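Local coordinates for protein PLP-Dependent L-Arginine Hydroxylase MppP (Streptomyces wadayamensis, PDB 6C9B) that oxidises L-arginine with the help of pyridoxal 5'-phosphate, acting as an oxidase rather than an oxygenase, and binds the 4-hydroxy-2-oxo acid product, at residues 88-93 and 214-219. Residues are numbered along the deposited sequence; the frame is centred on the assembly and turned at random.
Sequences YSSSVS and VVIEDT
The side chain of Ile216, near the C-terminal end of strand 212-218, packs against Ser90 and Ser93 in the first turn of helix 90-101. Ile216 CG2 sits 3.4 Å from Ser90 OG. The same methyl lies 3.6 Å from Ser93 CB, and Ile216 CD1 runs alongside that CB. Next to this, Ser90 CB packs on Asp218 CB at 3.8 Å.

The polar links across the contact run through two waters. Ser90 OG, anti to the backbone N (chi1 166°), donates to one of them at 2.7 Å, and that water in turn donates to Ile216 O. The other takes the N-H of Ser90 and lies 2.7 Å from Asp218 OD1, a carboxylate oxygen also bound by Gly220 N.

Within the turn, Ser89 is the N-cap: Val92 N-H points almost straight at Ser89 OG (N-H...O angle 164°). Ser89 O takes both Ser93 N and, at 3.3 Å, Ser93 OG.

In this fold-type-I PLP enzyme, the helix start carries Ser91, whose OG hydrogen-bonds a phosphate oxygen of PLP-modified Lys221 and the bound product. Strand 212-218 lies between parallel strand 184-188 and antiparallel strand 231-235; Leu233 of the latter touches Ile216 and Ser93, and Cys87 of strand 84-87 also packs on Ser93.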
# COMPACT_ATOMS: atom_id res chain seq x y z
N TYR B 88 -4.76 1.53 -0.19
CA TYR B 88 -4.11 0.96 -1.38
C TYR B 88 -4.51 -0.49 -1.64
O TYR B 88 -4.50 -0.93 -2.80
CB TYR B 88 -2.60 1.03 -1.26
CG TYR B 88 -2.03 2.41 -1.04
CD1 TYR B 88 -2.23 3.42 -1.97
CD2 TYR B 88 -1.27 2.69 0.07
CE1 TYR B 88 -1.69 4.69 -1.77
CE2 TYR B 88 -0.71 3.93 0.25
CZ TYR B 88 -0.93 4.93 -0.67
OH TYR B 88 -0.42 6.17 -0.49
N SER B 89 -4.82 -1.25 -0.61
CA SER B 89 -5.19 -2.65 -0.80
C SER B 89 -5.88 -3.11 0.46
O SER B 89 -5.79 -2.47 1.51
CB SER B 89 -3.98 -3.53 -1.03
OG SER B 89 -3.22 -3.59 0.18
N SER B 90 -6.53 -4.26 0.35
CA SER B 90 -7.13 -4.86 1.53
C SER B 90 -6.09 -5.24 2.55
O SER B 90 -6.35 -5.15 3.76
CB SER B 90 -7.96 -6.07 1.10
OG SER B 90 -8.33 -6.89 2.19
N SER B 91 -4.90 -5.68 2.12
CA SER B 91 -3.87 -5.97 3.12
C SER B 91 -3.38 -4.72 3.84
O SER B 91 -3.03 -4.80 5.02
CB SER B 91 -2.68 -6.67 2.48
OG SER B 91 -3.06 -7.93 1.96
N VAL B 92 -3.32 -3.57 3.17
CA VAL B 92 -3.02 -2.32 3.88
C VAL B 92 -4.13 -2.00 4.88
O VAL B 92 -3.86 -1.62 6.03
CB VAL B 92 -2.78 -1.18 2.88
CG1 VAL B 92 -2.75 0.19 3.58
CG2 VAL B 92 -1.48 -1.38 2.12
N SER B 93 -5.39 -2.21 4.49
CA SER B 93 -6.49 -2.07 5.45
C SER B 93 -6.27 -3.00 6.63
O SER B 93 -6.49 -2.63 7.80
CB SER B 93 -7.83 -2.42 4.80
OG SER B 93 -8.10 -1.63 3.65
N VAL B 214 -16.07 -3.96 11.94
CA VAL B 214 -15.22 -3.46 10.86
C VAL B 214 -15.42 -4.41 9.70
O VAL B 214 -15.48 -5.62 9.90
CB VAL B 214 -13.74 -3.43 11.27
CG1 VAL B 214 -12.85 -3.11 10.05
CG2 VAL B 214 -13.50 -2.43 12.33
N VAL B 215 -15.52 -3.87 8.49
CA VAL B 215 -15.57 -4.68 7.28
C VAL B 215 -14.49 -4.17 6.36
O VAL B 215 -14.37 -2.96 6.16
CB VAL B 215 -16.93 -4.63 6.56
CG1 VAL B 215 -16.90 -5.54 5.32
CG2 VAL B 215 -18.06 -5.03 7.51
N ILE B 216 -13.70 -5.08 5.80
CA ILE B 216 -12.72 -4.71 4.79
C ILE B 216 -13.22 -5.26 3.47
O ILE B 216 -13.15 -6.46 3.21
CB ILE B 216 -11.32 -5.24 5.10
CG1 ILE B 216 -10.83 -4.68 6.43
CG2 ILE B 216 -10.37 -4.80 4.00
CD1 ILE B 216 -9.48 -5.24 6.91
N GLU B 217 -13.72 -4.37 2.64
CA GLU B 217 -14.05 -4.74 1.28
C GLU B 217 -12.80 -4.65 0.42
O GLU B 217 -11.81 -4.00 0.78
CB GLU B 217 -15.14 -3.83 0.71
CG GLU B 217 -16.39 -3.66 1.55
CD GLU B 217 -17.45 -4.73 1.35
OE1 GLU B 217 -18.46 -4.68 2.09
OE2 GLU B 217 -17.30 -5.61 0.48
N ASP B 218 -12.83 -5.30 -0.73
CA ASP B 218 -11.67 -5.29 -1.62
C ASP B 218 -12.22 -5.30 -3.03
O ASP B 218 -13.06 -6.14 -3.34
CB ASP B 218 -10.78 -6.53 -1.37
CG ASP B 218 -9.63 -6.68 -2.37
OD1 ASP B 218 -9.18 -5.67 -2.94
OD2 ASP B 218 -9.13 -7.83 -2.57
N THR B 219 -11.74 -4.40 -3.88
CA THR B 219 -12.15 -4.45 -5.27
C THR B 219 -11.21 -5.30 -6.12
O THR B 219 -11.54 -5.58 -7.29
CB THR B 219 -12.21 -3.05 -5.90
OG1 THR B 219 -10.88 -2.55 -6.06
CG2 THR B 219 -13.00 -2.11 -5.06
O HOH W 1 -6.66 -5.19 -2.25
O HOH W 2 -10.85 -7.69 1.85